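Local coordinates for ferrichrome ABC transporter substrate-binding protein (Staphylococcus pseudintermedius, PDB 5FLY) that probably binds ferrichrome-type iron(III) siderophores as the extracellular substrate-binding protein of an ABC transporter, handing them on for uptake, at residues A[3-11]-A[17-25]; A[111-119]-A[130-138]. All coordinates share one frame; numbering follows the deposited sequence.

Contact 1: A[3-11]-A[17-25]; sequences KETKAFNLK and EKIDIPKDP. With CD (cadmium ion), chain D.
With CG of Lys-6 set between its backbone N and carbonyl carbon (chi1 67°) and the chain extended beyond, the ammonium runs past Ile-21 to Lys-23, where NZ donates to Lys-23 O at 2.8 Å. It also bonds to the carbonyls of Asp-122 and Ile-123 in helix 113-124. Ile-21, also with its CG1 branch between N and carbonyl carbon (chi1 64°), brings CD1 to 3.8 Å from Lys-6 CE and 4.0 Å from Phe-8 CB. Farther along, Leu-10 CD2 meets Ile-19 CD1 at 3.7 Å. On the face of Ala-7, Asn-9, Lys-18 and Asp-20, Asn-9 and Lys-18 run side by side, joined by a weak NZ to OD1 bond. A water bridges Thr-5 OG1 and Asp-20 OD1. At the open end Lys-23 N donates almost straight to Glu-4 O (3.0 Å, 176°); Glu-4 OE2 is modelled as a cadmium ligand, but the placement of this carboxylate is doubtful. Paired backbone bonds link Lys-6 with Ile-21, Phe-8 with Ile-19 and Leu-10 with Glu-17, the pattern of a two-stranded antiparallel beta hairpin, laid through Phe-8, Leu-10 and Ile-21 against strands 84-88 and 103-106 and helix 113-124 of a class III solute-binding protein.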
loop_
_atom_site.group_PDB
_atom_site.type_symbol
_atom_site.label_atom_id
_atom_site.label_comp_id
_atom_site.label_asym_id
_atom_site.label_seq_id
_atom_site.Cartn_x
_atom_site.Cartn_y
_atom_site.Cartn_z
ATOM N N LYS A 3 -16.863 -4.955 28.440
ATOM C CA LYS A 3 -16.274 -3.641 28.210
ATOM C C LYS A 3 -17.119 -2.807 27.235
ATOM O O LYS A 3 -17.840 -3.362 26.399
ATOM C CB LYS A 3 -14.840 -3.796 27.684
ATOM C CG LYS A 3 -13.897 -4.540 28.632
ATOM C CD LYS A 3 -13.914 -3.929 30.033
ATOM C CE LYS A 3 -12.720 -4.369 30.881
ATOM N NZ LYS A 3 -12.722 -5.821 31.203
ATOM N N GLU A 4 -17.030 -1.481 27.374
ATOM C CA GLU A 4 -17.693 -0.520 26.486
ATOM C C GLU A 4 -17.461 -0.885 25.011
ATOM O O GLU A 4 -16.331 -1.183 24.632
ATOM C CB GLU A 4 -17.170 0.923 26.716
ATOM C CG GLU A 4 -16.654 1.379 28.139
ATOM C CD GLU A 4 -17.179 2.770 28.497
ATOM O OE1 GLU A 4 -18.216 3.178 27.933
ATOM O OE2 GLU A 4 -16.564 3.468 29.328
ATOM N N THR A 5 -18.509 -0.847 24.187
ATOM C CA THR A 5 -18.357 -1.063 22.740
ATOM C C THR A 5 -18.727 0.180 21.930
ATOM O O THR A 5 -19.352 1.108 22.440
ATOM C CB THR A 5 -19.222 -2.232 22.229
ATOM O OG1 THR A 5 -20.608 -1.882 22.335
ATOM C CG2 THR A 5 -18.944 -3.510 23.006
ATOM N N LYS A 6 -18.323 0.185 20.663
ATOM C CA LYS A 6 -18.765 1.184 19.694
ATOM C C LYS A 6 -18.969 0.502 18.350
ATOM O O LYS A 6 -18.394 -0.558 18.084
ATOM C CB LYS A 6 -17.753 2.316 19.554
ATOM C CG LYS A 6 -16.432 1.865 18.936
ATOM C CD LYS A 6 -15.369 2.951 18.948
ATOM C CE LYS A 6 -14.010 2.369 18.578
ATOM N NZ LYS A 6 -12.897 3.204 19.058
ATOM N N ALA A 7 -19.780 1.111 17.499
ATOM C CA ALA A 7 -19.988 0.577 16.160
ATOM C C ALA A 7 -18.938 1.145 15.218
ATOM O O ALA A 7 -18.806 2.364 15.094
ATOM C CB ALA A 7 -21.390 0.903 15.668
ATOM N N PHE A 8 -18.171 0.259 14.584
ATOM C CA PHE A 8 -17.302 0.646 13.488
ATOM C C PHE A 8 -18.074 0.458 12.192
ATOM O O PHE A 8 -18.595 -0.614 11.939
ATOM C CB PHE A 8 -16.026 -0.178 13.474
ATOM C CG PHE A 8 -15.151 0.136 12.322
ATOM C CD1 PHE A 8 -14.351 1.265 12.352
ATOM C CD2 PHE A 8 -15.149 -0.660 11.191
ATOM C CE1 PHE A 8 -13.544 1.583 11.292
ATOM C CE2 PHE A 8 -14.361 -0.345 10.120
ATOM C CZ PHE A 8 -13.545 0.778 10.167
ATOM N N ASN A 9 -18.164 1.511 11.392
ATOM C CA ASN A 9 -18.934 1.462 10.157
ATOM C C ASN A 9 -18.066 1.065 8.977
ATOM O O ASN A 9 -17.399 1.901 8.371
ATOM C CB ASN A 9 -19.589 2.814 9.921
ATOM C CG ASN A 9 -20.494 3.214 11.064
ATOM O OD1 ASN A 9 -21.316 2.419 11.519
ATOM N ND2 ASN A 9 -20.330 4.438 11.556
ATOM N N LEU A 10 -18.066 -0.223 8.661
ATOM C CA LEU A 10 -17.235 -0.758 7.589
ATOM C C LEU A 10 -17.887 -0.573 6.225
ATOM O O LEU A 10 -19.033 -0.958 6.035
ATOM C CB LEU A 10 -16.968 -2.244 7.839
ATOM C CG LEU A 10 -16.144 -3.012 6.802
ATOM C CD1 LEU A 10 -14.721 -2.466 6.741
ATOM C CD2 LEU A 10 -16.149 -4.494 7.113
ATOM N N LYS A 11 -17.153 0.009 5.282
ATOM C CA LYS A 11 -17.623 0.102 3.906
ATOM C C LYS A 11 -17.492 -1.240 3.206
ATOM O O LYS A 11 -16.400 -1.795 3.147
ATOM C CB LYS A 11 -16.837 1.151 3.124
ATOM C CG LYS A 11 -16.878 2.528 3.741
ATOM C CD LYS A 11 -16.097 3.526 2.899
ATOM C CE LYS A 11 -16.982 4.699 2.526
ATOM N NZ LYS A 11 -16.336 5.633 1.550
ATOM N N GLU A 17 -21.568 -1.827 6.884
ATOM C CA GLU A 17 -21.792 -2.904 7.826
ATOM C C GLU A 17 -21.332 -2.411 9.182
ATOM O O GLU A 17 -20.184 -2.008 9.331
ATOM C CB GLU A 17 -21.032 -4.158 7.415
ATOM C CG GLU A 17 -21.110 -5.272 8.438
ATOM C CD GLU A 17 -20.539 -6.584 7.937
ATOM O OE1 GLU A 17 -20.173 -6.667 6.739
ATOM O OE2 GLU A 17 -20.470 -7.541 8.747
ATOM N N LYS A 18 -22.238 -2.421 10.154
ATOM C CA LYS A 18 -21.905 -1.995 11.499
ATOM C C LYS A 18 -21.339 -3.161 12.261
ATOM O O LYS A 18 -21.965 -4.213 12.364
ATOM C CB LYS A 18 -23.125 -1.436 12.226
ATOM C CG LYS A 18 -23.548 -0.076 11.726
ATOM C CD LYS A 18 -24.523 0.591 12.688
ATOM C CE LYS A 18 -24.323 2.099 12.714
ATOM N NZ LYS A 18 -24.532 2.699 11.360
ATOM N N ILE A 19 -20.140 -2.964 12.785
ATOM C CA ILE A 19 -19.446 -3.998 13.523
ATOM C C ILE A 19 -19.151 -3.474 14.922
ATOM O O ILE A 19 -18.442 -2.492 15.074
ATOM C CB ILE A 19 -18.156 -4.404 12.814
ATOM C CG1 ILE A 19 -18.488 -4.892 11.399
ATOM C CG2 ILE A 19 -17.412 -5.471 13.629
ATOM C CD1 ILE A 19 -17.293 -5.211 10.560
ATOM N N ASP A 20 -19.712 -4.121 15.940
ATOM C CA ASP A 20 -19.465 -3.715 17.319
ATOM C C ASP A 20 -18.056 -4.145 17.760
ATOM O O ASP A 20 -17.715 -5.330 17.733
ATOM C CB ASP A 20 -20.548 -4.297 18.252
ATOM C CG ASP A 20 -21.924 -3.596 18.092
ATOM O OD1 ASP A 20 -22.001 -2.350 17.980
ATOM O OD2 ASP A 20 -22.955 -4.297 18.065
ATOM N N ILE A 21 -17.240 -3.171 18.150
ATOM C CA ILE A 21 -15.866 -3.420 18.584
ATOM C C ILE A 21 -15.622 -2.712 19.917
ATOM O O ILE A 21 -16.440 -1.898 20.339
ATOM C CB ILE A 21 -14.841 -2.942 17.523
ATOM C CG1 ILE A 21 -14.898 -1.421 17.316
ATOM C CG2 ILE A 21 -15.093 -3.675 16.205
ATOM C CD1 ILE A 21 -13.672 -0.886 16.625
ATOM N N PRO A 22 -14.507 -3.026 20.590
ATOM C CA PRO A 22 -14.257 -2.301 21.834
ATOM C C PRO A 22 -14.129 -0.800 21.588
ATOM O O PRO A 22 -13.576 -0.388 20.573
ATOM C CB PRO A 22 -12.938 -2.911 22.340
ATOM C CG PRO A 22 -12.843 -4.225 21.677
ATOM C CD PRO A 22 -13.462 -4.027 20.322
ATOM N N LYS A 23 -14.634 0.013 22.512
ATOM C CA LYS A 23 -14.416 1.455 22.454
ATOM C C LYS A 23 -12.928 1.769 22.503
ATOM O O LYS A 23 -12.441 2.655 21.796
ATOM C CB LYS A 23 -15.138 2.153 23.607
ATOM C CG LYS A 23 -15.030 3.658 23.579
ATOM C CD LYS A 23 -15.934 4.312 24.636
ATOM C CE LYS A 23 -15.417 4.132 26.067
ATOM N NZ LYS A 23 -14.093 4.802 26.333
ATOM N N ASP A 24 -12.221 1.040 23.366
ATOM C CA ASP A 24 -10.770 1.128 23.474
ATOM C C ASP A 24 -10.133 -0.252 23.348
ATOM O O ASP A 24 -9.949 -0.951 24.347
ATOM C CB ASP A 24 -10.397 1.765 24.801
ATOM C CG ASP A 24 -8.884 1.942 24.986
ATOM O OD1 ASP A 24 -8.100 1.904 23.997
ATOM O OD2 ASP A 24 -8.494 2.168 26.152
ATOM N N PRO A 25 -9.796 -0.658 22.113
ATOM C CA PRO A 25 -9.240 -1.996 21.920
ATOM C C PRO A 25 -7.897 -2.167 22.639
ATOM O O PRO A 25 -6.999 -1.348 22.481
ATOM C CB PRO A 25 -9.079 -2.097 20.395
ATOM C CG PRO A 25 -10.017 -1.080 19.839
ATOM C CD PRO A 25 -10.026 0.036 20.839
HETATM CD CD CD D . -14.846 1.960 29.498
HETATM O O HOH W 1 -13.816 -0.506 25.620
HETATM O O HOH W 2 -21.626 -0.455 20.228
HETATM O O HOH W 3 -15.418 2.405 31.690
#

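Contact 2: A[111-119]-A[130-138]; sequences YNYLEQQEA and VKKWKADWE
Leu-114, which loses more surface to the partner helix than any other residue of the contact, enters helix 130-138 as a knob in a hole formed by Trp-133, Lys-134, Trp-137 and Glu-138. Its two methyls divide the work: CD2 lies 3.8 Å from Trp-133 CH2 and 4.0 Å from Trp-137 CD1, whereas CD1 faces the Lys-134 CE methylene. Toward the other end, Val-130 points at the first segment, CG2 resting 3.6 Å from the carbonyl oxygen of Gln-117 and CG1 against CG of both Gln-117 and Glu-118. In Gln-117, CG opposite the backbone N sits 3.8 Å from Trp-133 CZ3, and a bend at chi2 carries the amide off, NE2 reaching Gly-38 O. Polar bonds border this apolar strip. The Trp-137 indole NE1 donates to Tyr-113 OH (2.8 Å, 162°), with the oxygen close to the indole plane, so a buried N-H is satisfied and the two rings are tied at 77° to each other. Along the partly exposed border, Lys-134 NZ forms a salt bridge to Glu-118 OE2 (2.9 Å) from above the carboxylate plane. The segments run nearly antiparallel, at 158°, their axes 10.2 Å apart. Helix 179-185 touches Tyr-113 and Trp-137, helix 262-278 packs on both and on Gln-117 and Trp-133, while strand 5-12 meets helix 113-124 through Phe-8 and Ala-119.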
loop_
_atom_site.group_PDB
_atom_site.type_symbol
_atom_site.label_atom_id
_atom_site.label_comp_id
_atom_site.label_asym_id
_atom_site.label_seq_id
_atom_site.Cartn_x
_atom_site.Cartn_y
_atom_site.Cartn_z
ATOM N N TYR A 111 -11.483 1.696 0.413
ATOM C CA TYR A 111 -10.830 2.843 1.059
ATOM C C TYR A 111 -9.606 3.297 0.269
ATOM O O TYR A 111 -8.714 2.489 -0.003
ATOM C CB TYR A 111 -10.371 2.497 2.485
ATOM C CG TYR A 111 -11.487 2.181 3.457
ATOM C CD1 TYR A 111 -12.024 0.904 3.552
ATOM C CD2 TYR A 111 -11.998 3.170 4.289
ATOM C CE1 TYR A 111 -13.047 0.629 4.449
ATOM C CE2 TYR A 111 -13.012 2.898 5.190
ATOM C CZ TYR A 111 -13.532 1.627 5.263
ATOM O OH TYR A 111 -14.538 1.365 6.180
ATOM N N ASN A 112 -9.538 4.581 -0.081
ATOM C CA ASN A 112 -8.268 5.102 -0.579
ATOM C C ASN A 112 -7.342 5.227 0.624
ATOM O O ASN A 112 -7.766 5.043 1.764
ATOM C CB ASN A 112 -8.425 6.426 -1.353
ATOM C CG ASN A 112 -8.774 7.625 -0.472
ATOM O OD1 ASN A 112 -8.222 7.829 0.606
ATOM N ND2 ASN A 112 -9.692 8.449 -0.961
ATOM N N TYR A 113 -6.073 5.506 0.370
ATOM C CA TYR A 113 -5.053 5.366 1.399
ATOM C C TYR A 113 -5.212 6.344 2.558
ATOM O O TYR A 113 -4.818 6.037 3.675
ATOM C CB TYR A 113 -3.667 5.491 0.759
ATOM C CG TYR A 113 -3.197 6.879 0.402
ATOM C CD1 TYR A 113 -3.771 7.604 -0.636
ATOM C CD2 TYR A 113 -2.114 7.424 1.060
ATOM C CE1 TYR A 113 -3.312 8.875 -0.955
ATOM C CE2 TYR A 113 -1.646 8.671 0.751
ATOM C CZ TYR A 113 -2.235 9.392 -0.265
ATOM O OH TYR A 113 -1.721 10.644 -0.546
ATOM N N LEU A 114 -5.800 7.508 2.298
ATOM C CA LEU A 114 -6.053 8.480 3.362
ATOM C C LEU A 114 -7.289 8.086 4.185
ATOM O O LEU A 114 -7.251 8.107 5.418
ATOM C CB LEU A 114 -6.220 9.890 2.774
ATOM C CG LEU A 114 -4.988 10.433 2.035
ATOM C CD1 LEU A 114 -5.240 11.810 1.437
ATOM C CD2 LEU A 114 -3.782 10.498 2.935
ATOM N N GLU A 115 -8.369 7.717 3.501
ATOM C CA GLU A 115 -9.568 7.162 4.150
ATOM C C GLU A 115 -9.212 5.947 5.006
ATOM O O GLU A 115 -9.784 5.709 6.055
ATOM C CB GLU A 115 -10.604 6.758 3.090
ATOM C CG GLU A 115 -11.115 7.930 2.249
ATOM C CD GLU A 115 -12.005 7.490 1.090
ATOM O OE1 GLU A 115 -11.934 6.310 0.664
ATOM O OE2 GLU A 115 -12.790 8.339 0.604
ATOM N N GLN A 116 -8.265 5.158 4.523
ATOM C CA GLN A 116 -7.825 3.978 5.255
ATOM C C GLN A 116 -7.226 4.363 6.619
ATOM O O GLN A 116 -7.549 3.775 7.641
ATOM C CB GLN A 116 -6.812 3.211 4.401
ATOM C CG GLN A 116 -6.222 1.955 5.017
ATOM C CD GLN A 116 -5.224 1.327 4.084
ATOM O OE1 GLN A 116 -5.605 0.709 3.090
ATOM N NE2 GLN A 116 -3.936 1.531 4.353
ATOM N N GLN A 117 -6.374 5.377 6.637
ATOM C CA GLN A 117 -5.719 5.756 7.876
ATOM C C GLN A 117 -6.750 6.420 8.789
ATOM O O GLN A 117 -6.719 6.260 10.012
ATOM C CB GLN A 117 -4.525 6.665 7.598
ATOM C CG GLN A 117 -3.714 7.031 8.843
ATOM C CD GLN A 117 -3.124 5.837 9.598
ATOM O OE1 GLN A 117 -3.181 4.705 9.138
ATOM N NE2 GLN A 117 -2.559 6.103 10.772
ATOM N N GLU A 118 -7.701 7.121 8.186
ATOM C CA GLU A 118 -8.806 7.675 8.971
ATOM C C GLU A 118 -9.619 6.572 9.646
ATOM O O GLU A 118 -10.053 6.727 10.787
ATOM C CB GLU A 118 -9.698 8.544 8.095
ATOM C CG GLU A 118 -8.966 9.800 7.645
ATOM C CD GLU A 118 -9.725 10.651 6.641
ATOM O OE1 GLU A 118 -10.561 10.104 5.884
ATOM O OE2 GLU A 118 -9.469 11.876 6.620
ATOM N N ALA A 119 -9.813 5.453 8.957
ATOM C CA ALA A 119 -10.469 4.300 9.565
ATOM C C ALA A 119 -9.655 3.750 10.746
ATOM O O ALA A 119 -10.220 3.367 11.765
ATOM C CB ALA A 119 -10.691 3.210 8.543
ATOM N N VAL A 130 -4.812 11.548 13.362
ATOM C CA VAL A 130 -4.806 11.296 11.928
ATOM C C VAL A 130 -5.021 12.609 11.169
ATOM O O VAL A 130 -4.368 12.858 10.166
ATOM C CB VAL A 130 -5.876 10.271 11.536
ATOM C CG1 VAL A 130 -5.911 10.108 10.017
ATOM C CG2 VAL A 130 -5.586 8.933 12.220
ATOM N N LYS A 131 -5.921 13.454 11.665
ATOM C CA LYS A 131 -6.154 14.764 11.068
ATOM C C LYS A 131 -4.868 15.572 10.938
ATOM O O LYS A 131 -4.631 16.192 9.889
ATOM C CB LYS A 131 -7.184 15.550 11.897
ATOM C CG LYS A 131 -8.628 15.120 11.677
ATOM C CD LYS A 131 -9.613 16.070 12.381
ATOM C CE LYS A 131 -9.664 17.460 11.717
ATOM N NZ LYS A 131 -10.171 17.436 10.287
ATOM N N LYS A 132 -4.047 15.577 12.003
ATOM C CA LYS A 132 -2.765 16.289 12.021
ATOM C C LYS A 132 -1.782 15.654 11.027
ATOM O O LYS A 132 -1.169 16.347 10.218
ATOM C CB LYS A 132 -2.162 16.304 13.431
ATOM C CG LYS A 132 -0.751 16.893 13.511
ATOM C CD LYS A 132 -0.163 16.828 14.925
ATOM C CE LYS A 132 1.255 17.392 14.940
ATOM N NZ LYS A 132 1.792 17.536 16.330
ATOM N N TRP A 133 -1.657 14.332 11.081
ATOM C CA TRP A 133 -0.823 13.610 10.134
ATOM C C TRP A 133 -1.233 13.895 8.686
ATOM O O TRP A 133 -0.398 14.169 7.824
ATOM C CB TRP A 133 -0.903 12.108 10.395
ATOM C CG TRP A 133 -0.278 11.342 9.288
ATOM C CD1 TRP A 133 1.049 11.128 9.109
ATOM C CD2 TRP A 133 -0.945 10.717 8.179
ATOM N NE1 TRP A 133 1.259 10.412 7.955
ATOM C CE2 TRP A 133 0.051 10.142 7.370
ATOM C CE3 TRP A 133 -2.284 10.583 7.800
ATOM C CZ2 TRP A 133 -0.248 9.440 6.199
ATOM C CZ3 TRP A 133 -2.582 9.889 6.632
ATOM C CH2 TRP A 133 -1.565 9.323 5.849
ATOM N N LYS A 134 -2.527 13.818 8.416
ATOM C CA LYS A 134 -3.041 14.084 7.072
ATOM C C LYS A 134 -2.707 15.491 6.571
ATOM O O LYS A 134 -2.290 15.677 5.427
ATOM C CB LYS A 134 -4.548 13.870 7.058
ATOM C CG LYS A 134 -5.162 13.911 5.693
ATOM C CD LYS A 134 -6.654 13.738 5.765
ATOM C CE LYS A 134 -7.266 13.706 4.386
ATOM N NZ LYS A 134 -8.728 13.690 4.486
ATOM N N ALA A 135 -2.903 16.486 7.426
ATOM C CA ALA A 135 -2.623 17.866 7.046
ATOM C C ALA A 135 -1.143 18.056 6.746
ATOM O O ALA A 135 -0.794 18.725 5.779
ATOM C CB ALA A 135 -3.058 18.811 8.134
ATOM N N ASP A 136 -0.283 17.450 7.560
ATOM C CA ASP A 136 1.158 17.542 7.345
ATOM C C ASP A 136 1.554 16.861 6.041
ATOM O O ASP A 136 2.366 17.381 5.264
ATOM C CB ASP A 136 1.936 16.907 8.499
ATOM C CG ASP A 136 1.781 17.656 9.814
ATOM O OD1 ASP A 136 1.410 18.845 9.798
ATOM O OD2 ASP A 136 2.044 17.045 10.873
ATOM N N TRP A 137 0.980 15.686 5.807
ATOM C CA TRP A 137 1.254 14.924 4.589
ATOM C C TRP A 137 0.838 15.697 3.330
ATOM O O TRP A 137 1.561 15.741 2.329
ATOM C CB TRP A 137 0.528 13.571 4.663
ATOM C CG TRP A 137 0.530 12.794 3.390
ATOM C CD1 TRP A 137 -0.487 12.676 2.483
ATOM C CD2 TRP A 137 1.607 12.004 2.891
ATOM N NE1 TRP A 137 -0.097 11.863 1.447
ATOM C CE2 TRP A 137 1.188 11.447 1.670
ATOM C CE3 TRP A 137 2.892 11.730 3.352
ATOM C CZ2 TRP A 137 2.011 10.613 0.912
ATOM C CZ3 TRP A 137 3.711 10.904 2.596
ATOM C CH2 TRP A 137 3.267 10.360 1.395
ATOM N N GLU A 138 -0.326 16.333 3.380
ATOM C CA GLU A 138 -0.837 17.037 2.211
ATOM C C GLU A 138 0.003 18.268 1.900
ATOM O O GLU A 138 0.279 18.563 0.737
ATOM C CB GLU A 138 -2.306 17.405 2.430
ATOM C CG GLU A 138 -3.202 16.188 2.331
ATOM C CD GLU A 138 -4.650 16.477 2.613
ATOM O OE1 GLU A 138 -4.946 17.417 3.388
ATOM O OE2 GLU A 138 -5.496 15.746 2.053
HETATM O O HOH W 4 -10.522 11.478 3.749
#

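Contact 1 closes before contact 2 opens along the chain, and their centres lie about 20 Å apart, yet they touch directly. Tyr-111 OH, just ahead of helix 113-124, probably accepts a hydrogen bond from Lys-11 N at 3.1 Å, and Phe-8 CE1 packs 3.8 Å from Ala-119 O. Helix 113-124 therefore has the hairpin as a neighbour as well as helix 127-152. They differ in their nearness to the pocket occupied by the polyethylene glycol-like ligand: the side chain of Tyr-113 in contact 2 is about 8 Å from it, that of Leu-10 in contact 1 about 14 Å. Gln-116 touches the pocket residues Thr-34 and Tyr-108, which brings contact 2 to the pocket's second shell.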